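Local coordinates for protein Sam-dependent methyltransferases (Streptomyces davawensis, PDB 4D7K) that methylates 8-amino-8-demethyl-D-riboflavin twice with S-adenosyl-L-methionine, the last two steps in making the antibiotic roseoflavin, at residues Ser203-Asp209 against Arg229-Gly235. Numbering follows the deposited sequence.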
loop_
_atom_site.group_PDB
_atom_site.type_symbol
_atom_site.label_atom_id
_atom_site.label_comp_id
_atom_site.label_asym_id
_atom_site.label_seq_id
_atom_site.Cartn_x
_atom_site.Cartn_y
_atom_site.Cartn_z
ATOM N N SER A 203 -36.470 -14.525 -17.556
ATOM C CA SER A 203 -35.703 -13.916 -18.636
ATOM C C SER A 203 -34.636 -14.859 -19.179
ATOM O O SER A 203 -34.247 -15.823 -18.519
ATOM C CB SER A 203 -35.045 -12.620 -18.163
ATOM O OG SER A 203 -33.961 -12.888 -17.292
ATOM N N THR A 204 -34.166 -14.571 -20.387
ATOM C CA THR A 204 -33.119 -15.363 -21.016
ATOM C C THR A 204 -31.956 -14.464 -21.410
ATOM O O THR A 204 -32.006 -13.249 -21.207
ATOM C CB THR A 204 -33.632 -16.109 -22.260
ATOM O OG1 THR A 204 -34.072 -15.162 -23.240
ATOM C CG2 THR A 204 -34.789 -17.027 -21.890
ATOM N N GLY A 205 -30.911 -15.061 -21.974
ATOM C CA GLY A 205 -29.727 -14.308 -22.341
ATOM C C GLY A 205 -28.960 -14.884 -23.513
ATOM O O GLY A 205 -29.137 -16.045 -23.880
ATOM N N VAL A 206 -28.106 -14.060 -24.109
ATOM C CA VAL A 206 -27.223 -14.502 -25.177
ATOM C C VAL A 206 -25.798 -14.064 -24.866
ATOM O O VAL A 206 -25.516 -12.871 -24.763
ATOM C CB VAL A 206 -27.644 -13.940 -26.551
ATOM C CG1 VAL A 206 -26.690 -14.424 -27.631
ATOM C CG2 VAL A 206 -29.073 -14.342 -26.883
ATOM N N LEU A 207 -24.904 -15.033 -24.704
ATOM C CA LEU A 207 -23.507 -14.743 -24.409
ATOM C C LEU A 207 -22.667 -14.711 -25.680
ATOM O O LEU A 207 -22.516 -15.727 -26.361
ATOM C CB LEU A 207 -22.944 -15.776 -23.436
ATOM C CG LEU A 207 -21.459 -15.641 -23.113
ATOM C CD1 LEU A 207 -21.179 -14.251 -22.575
ATOM C CD2 LEU A 207 -21.039 -16.705 -22.109
ATOM N N VAL A 208 -22.119 -13.541 -25.992
ATOM C CA VAL A 208 -21.304 -13.364 -27.188
ATOM C C VAL A 208 -19.842 -13.114 -26.837
ATOM O O VAL A 208 -19.515 -12.103 -26.216
ATOM C CB VAL A 208 -21.814 -12.193 -28.044
ATOM C CG1 VAL A 208 -20.869 -11.936 -29.206
ATOM C CG2 VAL A 208 -23.221 -12.472 -28.542
ATOM N N ASP A 209 -18.965 -14.030 -27.235
ATOM C CA ASP A 209 -17.538 -13.879 -26.970
ATOM C C ASP A 209 -16.699 -14.782 -27.874
ATOM O O ASP A 209 -17.230 -15.634 -28.588
ATOM C CB ASP A 209 -17.234 -14.171 -25.496
ATOM C CG ASP A 209 -15.965 -13.489 -25.012
ATOM O OD1 ASP A 209 -14.922 -13.623 -25.684
ATOM O OD2 ASP A 209 -16.011 -12.810 -23.963
ATOM N N ARG A 229 -31.140 -21.372 -20.457
ATOM C CA ARG A 229 -31.591 -19.983 -20.511
ATOM C C ARG A 229 -30.608 -19.075 -21.244
ATOM O O ARG A 229 -30.941 -17.939 -21.584
ATOM C CB ARG A 229 -31.838 -19.449 -19.097
ATOM C CG ARG A 229 -33.030 -20.085 -18.389
ATOM C CD ARG A 229 -33.156 -19.572 -16.963
ATOM N NE ARG A 229 -33.326 -18.122 -16.923
ATOM C CZ ARG A 229 -33.159 -17.376 -15.835
ATOM N NH1 ARG A 229 -32.808 -17.939 -14.687
ATOM N NH2 ARG A 229 -33.337 -16.064 -15.898
ATOM N N VAL A 230 -29.400 -19.573 -21.489
ATOM C CA VAL A 230 -28.386 -18.788 -22.188
ATOM C C VAL A 230 -27.891 -19.465 -23.463
ATOM O O VAL A 230 -27.413 -20.599 -23.440
ATOM C CB VAL A 230 -27.170 -18.504 -21.291
ATOM C CG1 VAL A 230 -26.030 -17.917 -22.113
ATOM C CG2 VAL A 230 -27.549 -17.567 -20.165
ATOM N N GLU A 231 -28.018 -18.753 -24.578
ATOM C CA GLU A 231 -27.430 -19.177 -25.839
ATOM C C GLU A 231 -26.000 -18.655 -25.925
ATOM O O GLU A 231 -25.763 -17.456 -25.781
ATOM C CB GLU A 231 -28.262 -18.671 -27.017
ATOM C CG GLU A 231 -27.635 -18.909 -28.377
ATOM C CD GLU A 231 -28.395 -18.218 -29.491
ATOM O OE1 GLU A 231 -29.482 -17.666 -29.218
ATOM O OE2 GLU A 231 -27.902 -18.222 -30.638
ATOM N N VAL A 232 -25.050 -19.556 -26.150
ATOM C CA VAL A 232 -23.644 -19.180 -26.215
ATOM C C VAL A 232 -23.155 -19.115 -27.661
ATOM O O VAL A 232 -22.915 -20.146 -28.293
ATOM C CB VAL A 232 -22.759 -20.168 -25.424
ATOM C CG1 VAL A 232 -21.303 -19.735 -25.472
ATOM C CG2 VAL A 232 -23.239 -20.280 -23.985
ATOM N N ARG A 233 -23.011 -17.900 -28.177
ATOM C CA ARG A 233 -22.544 -17.695 -29.544
ATOM C C ARG A 233 -21.052 -17.382 -29.575
ATOM O O ARG A 233 -20.599 -16.411 -28.971
ATOM C CB ARG A 233 -23.332 -16.571 -30.221
ATOM C CG ARG A 233 -24.813 -16.870 -30.375
ATOM C CD ARG A 233 -25.462 -15.940 -31.378
ATOM N NE ARG A 233 -26.828 -16.345 -31.694
ATOM C CZ ARG A 233 -27.573 -15.781 -32.638
ATOM N NH1 ARG A 233 -27.083 -14.785 -33.363
ATOM N NH2 ARG A 233 -28.807 -16.213 -32.861
ATOM N N ILE A 234 -20.298 -18.210 -30.290
ATOM C CA ILE A 234 -18.848 -18.076 -30.354
ATOM C C ILE A 234 -18.387 -17.583 -31.724
ATOM O O ILE A 234 -18.790 -18.120 -32.757
ATOM C CB ILE A 234 -18.151 -19.418 -30.035
ATOM C CG1 ILE A 234 -18.523 -19.892 -28.627
ATOM C CG2 ILE A 234 -16.646 -19.289 -30.167
ATOM C CD1 ILE A 234 -18.243 -18.873 -27.545
ATOM N N GLY A 235 -17.543 -16.557 -31.727
ATOM C CA GLY A 235 -16.994 -16.028 -32.962
ATOM C C GLY A 235 -16.700 -14.541 -32.904
ATOM O O GLY A 235 -16.711 -13.933 -31.835
#
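At its edge and in its plane, the guanidinium of Arg229 meets the carbonyl of Ser203, approaching side-on so that two of its nitrogens share one oxygen. Arg229 NE lies 2.9 Å from Ser203 O and almost straight out from the C=O bond, whereas NH2, 2.8 Å from Ser203 O, comes in tilted by 35° from the carbonyl plane. A bend in the arginine chain (chi3 59°) brings the group to Ser203, just ahead of the neighbouring strand. NH2 also donates to Leu197 O, tying the group to helix 191-199. On the face of the sheet shared with Val206, Val208 and Glu231, the methylene CG of Arg233 packs 4.1 Å from Val206 CG1, the two side chains crossing at a slant. Val206 and Glu231 run side by side, and the extended Glu231 chain brings its carboxylate beside the Arg233 guanidinium, although the salt-bridge distance modelled there is too short to be trusted.

The backbones themselves form a parallel ladder, 16° apart in direction, in which Gly205 N donates to Arg229 O, Glu231 N to Gly205 O, Leu207 N to Glu231 O and Arg233 N to Leu207 O. The strands belong to a right-handed beta-alpha-beta crossover through helix 214-223 in the Rossmann-like sheet of class I methyltransferases, with 230-234 at its edge and 181-185 beyond 204-209. On the helix-covered face Leu207 CB touches Val230 CG1 at 4.0 Å; Ala217 and Leu221 pack against this pair, as does Leu193 of helix 191-199.

Toward the C-terminal ends the strands spread: Asp209 N to Arg233 O is a weak 3.4 Å bond, and Gly235 N reaches Asp209 O at 3.3 Å. Both Asp209 and Gly235 are predicted to bind S-adenosyl-L-methionine, and Asp209 OD2 accepts from Gly188 N.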